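PDB 6TCV: endo-beta-N-acetylglucosaminidase F1 from Bacteroides thetaiotaomicron VPI-5482, which cleaves high-mannose N-glycans as a glycoside hydrolase, probably between the two N-acetylglucosamine units of their core. Local coordinates for residues Asp178-Ser186 / Thr232-Val242; Ser386-Ile394 / Leu418-Tyr426. The protein carries 2 engineered substitutions. All coordinates share one frame; numbering follows the deposited sequence. Where two conformers were deposited one is given.

Contact 1. Residues Asp178-Ser186 / Thr232-Val242. With MAN (alpha-D-mannopyranose), chain B.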
loop_
_atom_site.group_PDB
_atom_site.type_symbol
_atom_site.label_atom_id
_atom_site.label_comp_id
_atom_site.label_asym_id
_atom_site.label_seq_id
_atom_site.Cartn_x
_atom_site.Cartn_y
_atom_site.Cartn_z
ATOM N N ASP A 178 -21.079 0.478 3.873
ATOM C CA ASP A 178 -22.154 0.258 2.944
ATOM C C ASP A 178 -21.875 -0.792 1.871
ATOM O O ASP A 178 -22.803 -1.495 1.480
ATOM C CB ASP A 178 -22.527 1.548 2.128
ATOM C CG ASP A 178 -22.940 2.723 2.977
ATOM O OD1 ASP A 178 -23.397 2.498 4.083
ATOM O OD2 ASP A 178 -23.066 3.795 2.397
ATOM N N VAL A 179 -20.637 -0.971 1.443
ATOM C CA VAL A 179 -20.305 -1.736 0.238
ATOM C C VAL A 179 -19.295 -2.814 0.563
ATOM O O VAL A 179 -18.240 -2.565 1.170
ATOM C CB VAL A 179 -19.797 -0.810 -0.894
ATOM C CG1 VAL A 179 -19.432 -1.599 -2.152
ATOM C CG2 VAL A 179 -20.902 0.231 -1.271
ATOM N N ASN A 180 -19.620 -4.015 0.084
ATOM C CA ASN A 180 -18.745 -5.189 0.221
ATOM C C ASN A 180 -17.511 -5.035 -0.677
ATOM O O ASN A 180 -17.657 -4.813 -1.893
ATOM C CB ASN A 180 -19.568 -6.396 -0.228
ATOM C CG ASN A 180 -18.905 -7.740 0.039
ATOM O OD1 ASN A 180 -17.659 -7.847 0.083
ATOM N ND2 ASN A 180 -19.714 -8.777 0.140
ATOM N N PRO A 181 -16.290 -5.135 -0.131
ATOM C CA PRO A 181 -15.092 -4.994 -0.964
ATOM C C PRO A 181 -14.918 -6.098 -1.967
ATOM O O PRO A 181 -14.095 -5.933 -2.883
ATOM C CB PRO A 181 -13.959 -4.960 0.065
ATOM C CG PRO A 181 -14.500 -5.764 1.257
ATOM C CD PRO A 181 -15.967 -5.388 1.294
ATOM N N LEU A 182 -15.663 -7.188 -1.891
ATOM C CA LEU A 182 -15.627 -8.165 -2.971
ATOM C C LEU A 182 -16.058 -7.561 -4.293
ATOM O O LEU A 182 -15.715 -8.129 -5.342
ATOM C CB LEU A 182 -16.471 -9.406 -2.626
ATOM C CG LEU A 182 -15.862 -10.303 -1.524
ATOM C CD1 LEU A 182 -16.856 -11.435 -1.275
ATOM C CD2 LEU A 182 -14.509 -10.869 -1.820
ATOM N N ASN A 183 -16.756 -6.418 -4.278
ATOM C CA ASN A 183 -17.080 -5.678 -5.504
ATOM C C ASN A 183 -15.846 -5.250 -6.280
ATOM O O ASN A 183 -15.983 -4.884 -7.448
ATOM C CB ASN A 183 -18.021 -4.519 -5.164
ATOM C CG ASN A 183 -19.398 -4.998 -4.960
ATOM O OD1 ASN A 183 -20.024 -5.594 -5.847
ATOM N ND2 ASN A 183 -19.918 -4.754 -3.760
ATOM N N THR A 184 -14.647 -5.349 -5.722
ATOM C CA THR A 184 -13.438 -5.219 -6.526
ATOM C C THR A 184 -13.519 -6.101 -7.765
ATOM O O THR A 184 -13.023 -5.732 -8.849
ATOM C CB THR A 184 -12.239 -5.642 -5.681
ATOM O OG1 THR A 184 -12.108 -4.800 -4.530
ATOM C CG2 THR A 184 -10.923 -5.568 -6.426
ATOM N N LEU A 185 -14.097 -7.296 -7.624
ATOM C CA LEU A 185 -14.140 -8.287 -8.696
ATOM C C LEU A 185 -15.108 -7.912 -9.803
ATOM O O LEU A 185 -15.088 -8.572 -10.854
ATOM C CB LEU A 185 -14.422 -9.669 -8.128
ATOM C CG LEU A 185 -13.407 -10.138 -7.115
ATOM C CD1 LEU A 185 -13.837 -11.521 -6.600
ATOM C CD2 LEU A 185 -11.961 -10.105 -7.608
ATOM N N SER A 186 -15.930 -6.868 -9.619
ATOM C CA SER A 186 -16.767 -6.354 -10.694
ATOM C C SER A 186 -15.985 -5.632 -11.775
ATOM O O SER A 186 -16.581 -5.307 -12.803
ATOM C CB SER A 186 -17.789 -5.363 -10.168
ATOM O OG SER A 186 -18.634 -5.913 -9.125
ATOM N N THR A 232 -13.476 -15.128 4.176
ATOM C CA THR A 232 -14.474 -15.177 3.116
ATOM C C THR A 232 -14.699 -13.859 2.421
ATOM O O THR A 232 -15.171 -13.885 1.284
ATOM C CB THR A 232 -15.778 -15.727 3.603
ATOM O OG1 THR A 232 -16.236 -14.931 4.653
ATOM C CG2 THR A 232 -15.590 -17.136 4.187
ATOM N N LEU A 233 -14.416 -12.717 3.052
ATOM C CA LEU A 233 -14.735 -11.425 2.475
ATOM C C LEU A 233 -13.532 -10.584 2.035
ATOM O O LEU A 233 -13.722 -9.634 1.273
ATOM C CB LEU A 233 -15.613 -10.600 3.442
ATOM C CG LEU A 233 -16.940 -11.279 3.734
ATOM C CD1 LEU A 233 -17.698 -10.410 4.772
ATOM C CD2 LEU A 233 -17.813 -11.422 2.511
ATOM N N LEU A 234 -12.298 -10.961 2.402
ATOM C CA LEU A 234 -11.112 -10.182 2.033
ATOM C C LEU A 234 -10.064 -11.043 1.338
ATOM O O LEU A 234 -9.556 -10.681 0.274
ATOM C CB LEU A 234 -10.454 -9.533 3.265
ATOM C CG LEU A 234 -11.368 -8.643 4.059
ATOM C CD1 LEU A 234 -10.596 -8.098 5.264
ATOM C CD2 LEU A 234 -11.891 -7.496 3.255
ATOM N N GLN A 235 -9.780 -12.216 1.859
ATOM C CA GLN A 235 -8.742 -13.067 1.274
ATOM C C GLN A 235 -9.033 -13.480 -0.161
ATOM O O GLN A 235 -8.056 -13.684 -0.919
ATOM C CB GLN A 235 -8.466 -14.279 2.173
ATOM C CG GLN A 235 -7.932 -13.904 3.565
ATOM C CD GLN A 235 -6.687 -13.044 3.597
ATOM O OE1 GLN A 235 -5.802 -13.226 2.780
ATOM N NE2 GLN A 235 -6.649 -12.045 4.464
ATOM N N PRO A 236 -10.296 -13.619 -0.622
ATOM C CA PRO A 236 -10.489 -13.955 -2.053
ATOM C C PRO A 236 -9.881 -12.911 -2.970
ATOM O O PRO A 236 -9.491 -13.229 -4.095
ATOM C CB PRO A 236 -12.015 -14.042 -2.207
ATOM C CG PRO A 236 -12.495 -14.401 -0.808
ATOM C CD PRO A 236 -11.568 -13.644 0.122
ATOM N N LEU A 237 -9.811 -11.661 -2.540
ATOM C CA LEU A 237 -9.145 -10.632 -3.317
ATOM C C LEU A 237 -7.640 -10.822 -3.332
ATOM O O LEU A 237 -6.988 -10.691 -4.375
ATOM C CB LEU A 237 -9.477 -9.264 -2.795
ATOM C CG LEU A 237 -10.947 -8.899 -2.640
ATOM C CD1 LEU A 237 -11.085 -7.485 -2.083
ATOM C CD2 LEU A 237 -11.612 -9.054 -3.997
ATOM N N ARG A 238 -7.070 -11.145 -2.171
ATOM C CA ARG A 238 -5.612 -11.311 -2.054
ATOM C C ARG A 238 -5.134 -12.497 -2.852
ATOM O O ARG A 238 -4.047 -12.454 -3.438
ATOM C CB ARG A 238 -5.208 -11.431 -0.581
ATOM C CG ARG A 238 -5.560 -10.161 0.164
ATOM C CD ARG A 238 -5.014 -10.165 1.603
ATOM N NE ARG A 238 -3.566 -10.084 1.588
ATOM C CZ ARG A 238 -2.736 -11.065 1.854
ATOM N NH1 ARG A 238 -3.138 -12.278 2.187
ATOM N NH2 ARG A 238 -1.422 -10.830 1.773
ATOM N N ARG A 239 -5.908 -13.561 -2.928
ATOM C CA ARG A 239 -5.555 -14.729 -3.733
ATOM C C ARG A 239 -5.385 -14.367 -5.198
ATOM O O ARG A 239 -4.698 -15.106 -5.928
ATOM C CB ARG A 239 -6.545 -15.866 -3.568
ATOM C CG ARG A 239 -6.560 -16.481 -2.239
ATOM C CD ARG A 239 -7.322 -17.814 -2.242
ATOM N NE ARG A 239 -8.740 -17.765 -2.599
ATOM C CZ ARG A 239 -9.738 -17.622 -1.724
ATOM N NH1 ARG A 239 -9.469 -17.540 -0.428
ATOM N NH2 ARG A 239 -11.000 -17.628 -2.138
ATOM N N ARG A 240 -6.094 -13.336 -5.666
ATOM C CA ARG A 240 -6.031 -12.888 -7.056
ATOM C C ARG A 240 -5.037 -11.756 -7.232
ATOM O O ARG A 240 -4.924 -11.187 -8.330
ATOM C CB ARG A 240 -7.403 -12.446 -7.563
ATOM C CG ARG A 240 -8.382 -13.594 -7.640
ATOM C CD ARG A 240 -9.768 -13.111 -8.035
ATOM N NE ARG A 240 -10.691 -14.241 -8.061
ATOM C CZ ARG A 240 -11.382 -14.662 -9.110
ATOM N NH1 ARG A 240 -11.329 -14.081 -10.262
ATOM N NH2 ARG A 240 -12.202 -15.681 -8.938
ATOM N N GLY A 241 -4.265 -11.425 -6.204
ATOM C CA GLY A 241 -3.189 -10.473 -6.358
ATOM C C GLY A 241 -3.538 -9.067 -5.963
ATOM O O GLY A 241 -2.684 -8.180 -6.088
ATOM N N VAL A 242 -4.760 -8.807 -5.514
ATOM C CA VAL A 242 -5.142 -7.463 -5.070
ATOM C C VAL A 242 -4.547 -7.237 -3.675
ATOM O O VAL A 242 -4.607 -8.127 -2.807
ATOM C CB VAL A 242 -6.674 -7.351 -5.004
ATOM C CG1 VAL A 242 -7.130 -6.013 -4.475
ATOM C CG2 VAL A 242 -7.298 -7.595 -6.366
HETATM C C1 MAN B . -21.859 9.857 3.335
HETATM C C2 MAN B . -23.080 9.110 3.844
HETATM C C3 MAN B . -22.680 7.677 4.203
HETATM C C4 MAN B . -22.040 7.038 2.971
HETATM C C5 MAN B . -20.858 7.844 2.434
HETATM C C6 MAN B . -20.300 7.346 1.104
HETATM O O2 MAN B . -24.079 8.996 2.825
HETATM O O3 MAN B . -23.790 6.917 4.677
HETATM O O4 MAN B . -21.500 5.748 3.259
HETATM O O5 MAN B . -21.289 9.205 2.210
HETATM O O6 MAN B . -19.132 8.075 0.728
#
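Leu-182 and Leu-233 set the register of this apolar, mostly buried interface, their CA atoms 6.4 Å apart, where the 3-10 turns of 181-186 lie against a helix end and a second short helix in 232-242. Leu-182 spreads its two methyls along one side of Leu-233: CD2 lies 3.4 Å from Leu-233 O, a carbonyl that is buried here and has no polar partner in the model, while CD1 meets Leu-233 CD2 at 3.9 Å with the two side chains at about a right angle. With chi1 at -53° the CG of Leu-237 stands beside its own backbone N, and the two methyls part: CD1 comes 3.5 Å from Pro-181 O, and CD2 rests 3.8 Å from Leu-185 CG. Pro-181 adds its ring, CG touching Leu-234 CD2 at 3.7 Å. Toward solvent, Leu-185 CD2 packs 3.7 Å from Arg-240 CD, part of an extended arginine chain.

Local bonds fix the shape of each partner. Asn-180 OD1 accepts from Leu-182 N in an Asx turn that starts the 3-10 segment, and Thr-184 OG1 donates to Pro-181 O almost in line with the carbonyl (162°), so that oxygen, already bonded by Thr-184 N, is doubly held. A Schellman motif with Gly-241 at positive phi (96°) ends helix 235-238. At the far end of 178-186, Asp-178 OD2 accepts a 2.6 Å bond from O4 of a mannose, probably part of the bound high-mannose substrate and also bonded by Glu-175.

The 3-10 segment follows strand 169-175, whose Phe-174 touches Pro-181 and Thr-184; Leu-201 of strand 198-209 meets Pro-181 and Leu-234, Val-199 meets Val-242, and helix 221-228 closes over Leu-233 through Tyr-225 and Leu-226.

Contact 2. Residues Ser386-Ile394 / Leu418-Tyr426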
loop_
_atom_site.group_PDB
_atom_site.type_symbol
_atom_site.label_atom_id
_atom_site.label_comp_id
_atom_site.label_asym_id
_atom_site.label_seq_id
_atom_site.Cartn_x
_atom_site.Cartn_y
_atom_site.Cartn_z
ATOM N N SER A 386 -10.547 8.866 -18.917
ATOM C CA SER A 386 -10.718 8.827 -20.355
ATOM C C SER A 386 -9.410 8.513 -21.073
ATOM O O SER A 386 -8.336 8.499 -20.468
ATOM C CB SER A 386 -11.257 10.171 -20.859
ATOM O OG SER A 386 -10.259 11.153 -20.600
ATOM N N ALA A 387 -9.505 8.262 -22.389
ATOM C CA ALA A 387 -8.295 8.080 -23.178
ATOM C C ALA A 387 -7.359 9.278 -23.049
ATOM O O ALA A 387 -6.153 9.116 -22.833
ATOM C CB ALA A 387 -8.676 7.885 -24.648
ATOM N N SER A 388 -7.908 10.495 -23.153
ATOM C CA SER A 388 -7.090 11.707 -23.101
ATOM C C SER A 388 -6.484 11.926 -21.715
ATOM O O SER A 388 -5.345 12.405 -21.608
ATOM C CB SER A 388 -7.934 12.917 -23.518
ATOM O OG SER A 388 -8.409 12.764 -24.849
ATOM N N LYS A 389 -7.223 11.585 -20.652
ATOM C CA LYS A 389 -6.681 11.742 -19.300
ATOM C C LYS A 389 -5.613 10.686 -19.019
ATOM O O LYS A 389 -4.556 11.006 -18.442
ATOM C CB LYS A 389 -7.815 11.668 -18.267
ATOM C CG LYS A 389 -7.363 11.870 -16.827
ATOM C CD LYS A 389 -6.760 13.237 -16.628
ATOM C CE LYS A 389 -6.527 13.516 -15.127
ATOM N NZ LYS A 389 -5.996 14.893 -14.936
ATOM N N ALA A 390 -5.861 9.443 -19.451
ATOM C CA ALA A 390 -4.879 8.379 -19.314
ATOM C C ALA A 390 -3.570 8.790 -19.980
ATOM O O ALA A 390 -2.501 8.654 -19.391
ATOM C CB ALA A 390 -5.388 7.067 -19.927
ATOM N N GLN A 391 -3.639 9.306 -21.205
ATOM C CA GLN A 391 -2.415 9.698 -21.888
ATOM C C GLN A 391 -1.724 10.858 -21.174
ATOM O O GLN A 391 -0.491 10.879 -21.061
ATOM C CB GLN A 391 -2.725 10.131 -23.323
ATOM C CG GLN A 391 -1.447 10.320 -24.150
ATOM C CD GLN A 391 -0.615 9.050 -24.292
ATOM O OE1 GLN A 391 -1.112 8.006 -24.773
ATOM N NE2 GLN A 391 0.615 9.096 -23.800
ATOM N N SER A 392 -2.506 11.845 -20.718
ATOM C CA SER A 392 -1.957 12.932 -19.919
ATOM C C SER A 392 -1.175 12.403 -18.718
ATOM O O SER A 392 -0.038 12.829 -18.465
ATOM C CB SER A 392 -3.098 13.839 -19.471
ATOM O OG SER A 392 -2.617 14.864 -18.626
ATOM N N MET A 393 -1.772 11.475 -17.961
ATOM C CA MET A 393 -1.124 10.964 -16.752
ATOM C C MET A 393 0.131 10.169 -17.073
ATOM O O MET A 393 1.143 10.289 -16.364
ATOM C CB MET A 393 -2.093 10.129 -15.934
ATOM C CG MET A 393 -3.248 10.930 -15.423
ATOM S SD MET A 393 -4.282 10.072 -14.225
ATOM C CE MET A 393 -4.934 8.761 -15.234
ATOM N N ILE A 394 0.095 9.361 -18.141
ATOM C CA ILE A 394 1.313 8.674 -18.562
ATOM C C ILE A 394 2.392 9.690 -18.907
ATOM O O ILE A 394 3.554 9.550 -18.516
ATOM C CB ILE A 394 1.041 7.718 -19.736
ATOM C CG1 ILE A 394 0.250 6.502 -19.302
ATOM C CG2 ILE A 394 2.338 7.324 -20.432
ATOM C CD1 ILE A 394 -0.305 5.707 -20.502
ATOM N N LEU A 418 -14.956 5.226 -16.639
ATOM C CA LEU A 418 -13.786 4.380 -16.906
ATOM C C LEU A 418 -13.712 4.047 -18.391
ATOM O O LEU A 418 -12.852 3.259 -18.783
ATOM C CB LEU A 418 -13.822 3.083 -16.080
ATOM C CG LEU A 418 -13.851 3.298 -14.575
ATOM C CD1 LEU A 418 -14.028 2.019 -13.834
ATOM C CD2 LEU A 418 -12.539 3.986 -14.109
ATOM N N GLN A 419 -14.559 4.596 -19.236
ATOM C CA GLN A 419 -14.479 4.319 -20.664
ATOM C C GLN A 419 -13.226 4.910 -21.295
ATOM O O GLN A 419 -12.802 6.006 -20.953
ATOM C CB GLN A 419 -15.717 4.898 -21.361
ATOM C CG GLN A 419 -16.955 4.143 -21.005
ATOM C CD GLN A 419 -18.223 4.710 -21.574
ATOM O OE1 GLN A 419 -18.236 5.761 -22.217
ATOM N NE2 GLN A 419 -19.303 3.987 -21.358
ATOM N N GLY A 420 -12.645 4.177 -22.248
ATOM C CA GLY A 420 -11.541 4.689 -23.045
ATOM C C GLY A 420 -10.155 4.617 -22.408
ATOM O O GLY A 420 -9.145 4.419 -23.105
ATOM N N GLY A 421 -10.066 4.813 -21.100
ATOM C CA GLY A 421 -8.759 4.909 -20.467
ATOM C C GLY A 421 -7.985 3.604 -20.490
ATOM O O GLY A 421 -6.745 3.591 -20.636
ATOM N N GLY A 422 -8.677 2.479 -20.330
ATOM C CA GLY A 422 -7.985 1.208 -20.251
ATOM C C GLY A 422 -7.262 0.865 -21.528
ATOM O O GLY A 422 -6.176 0.264 -21.508
ATOM N N GLU A 423 -7.839 1.217 -22.678
ATOM C CA GLU A 423 -7.129 0.974 -23.920
ATOM C C GLU A 423 -5.781 1.689 -23.952
ATOM O O GLU A 423 -4.795 1.134 -24.454
ATOM C CB GLU A 423 -7.990 1.503 -25.078
ATOM C CG GLU A 423 -7.665 1.029 -26.466
ATOM C CD GLU A 423 -8.908 1.021 -27.341
ATOM O OE1 GLU A 423 -9.152 0.009 -28.028
ATOM O OE2 GLU A 423 -9.660 2.024 -27.318
ATOM N N VAL A 424 -5.721 2.915 -23.424
ATOM C CA VAL A 424 -4.477 3.673 -23.423
ATOM C C VAL A 424 -3.508 3.100 -22.393
ATOM O O VAL A 424 -2.307 2.951 -22.663
ATOM C CB VAL A 424 -4.752 5.172 -23.160
ATOM C CG1 VAL A 424 -3.436 5.967 -22.947
ATOM C CG2 VAL A 424 -5.546 5.771 -24.325
ATOM N N LEU A 425 -4.004 2.775 -21.188
ATOM C CA LEU A 425 -3.122 2.346 -20.107
ATOM C C LEU A 425 -2.620 0.925 -20.292
ATOM O O LEU A 425 -1.467 0.627 -19.953
ATOM C CB LEU A 425 -3.866 2.406 -18.761
ATOM C CG LEU A 425 -4.337 3.765 -18.303
ATOM C CD1 LEU A 425 -5.045 3.552 -16.949
ATOM C CD2 LEU A 425 -3.240 4.760 -18.132
ATOM N N TYR A 426 -3.411 0.041 -20.889
ATOM C CA TYR A 426 -3.204 -1.406 -20.864
ATOM C C TYR A 426 -3.437 -2.091 -22.193
ATOM O O TYR A 426 -3.179 -3.295 -22.281
ATOM C CB TYR A 426 -4.175 -2.047 -19.862
ATOM C CG TYR A 426 -4.166 -1.392 -18.493
ATOM C CD1 TYR A 426 -2.976 -1.326 -17.736
ATOM C CD2 TYR A 426 -5.309 -0.868 -17.903
ATOM C CE1 TYR A 426 -2.946 -0.758 -16.490
ATOM C CE2 TYR A 426 -5.301 -0.341 -16.650
ATOM C CZ TYR A 426 -4.120 -0.264 -15.946
ATOM O OH TYR A 426 -4.119 0.313 -14.665
#
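Val-424 is a knob in a hole made by Ala-387, Ala-390, Gln-391 and Ile-394, where helix segments 387-394 and 421-426 run 29° from parallel with axes 7.8 Å apart at closest. The tight part is at the N-terminal ends. Ala-387 and Gly-421 bring their CA atoms to 4.2 Å, a spacing possible where glycine backbone faces backbone, and Ser-386 CA directs a CA-H...O contact of 3.6 Å, nearly straight at 172°, to Gln-419 O. One turn on, Ala-390 CB takes both Leu-425 CD2, at 3.6 Å, and Val-424 CG1, at 3.8 Å.

The valine's branches divide the hole. CG1, anti to the backbone N (chi1 172°), turns to Ala-390 and the outer residues, whereas CG2 lies 3.7 Å from Ala-387 O, over the first turn. Replacing Val-424 by an alanine would probably open a gap among these four residues and leave Gln-391 and Ile-394 less well fixed against the shorter helix.

The solvent side, by contrast, is made by side chains alone. Gln-391, exposed and bent at chi2, lays OE1 3.6 Å from Val-424 CG1 without a polar bond across, its NE2 being bonded to Asp-395. Exposed Ile-394 covers the last turn, with CD1 3.9 Å from Leu-425 CD2. Helix 387-396 belongs to the crossover between the parallel neighbours 371-376 and 400-404: Met-393 and Lys-389 touch Ile-373 of the first strand, and Leu-425 and Tyr-426 rest on Phe-401 of the second.

How the contacts relate
Contact 1 closes before contact 2 opens along the chain, and the two do not touch: their centres lie 24 Å apart and their nearest atoms about 8 Å. Both pack against the same curled, largely parallel sheet, in an arrangement consistent with the beta/alpha barrel of family 18 glycoside hydrolases. Strand 169-175, which leads into 178-186, pairs with 198-209 on one side and 400-404 on the other, so contact 1 flanks the early strands and contact 2 the late ones, where the sheet's first and last parts join. Segment 178-186 also carries Asp-178, which bonds a mannose without joining the packing; contact 2 packs helices against strands 371-376 and 400-404, probably on that barrel's outside.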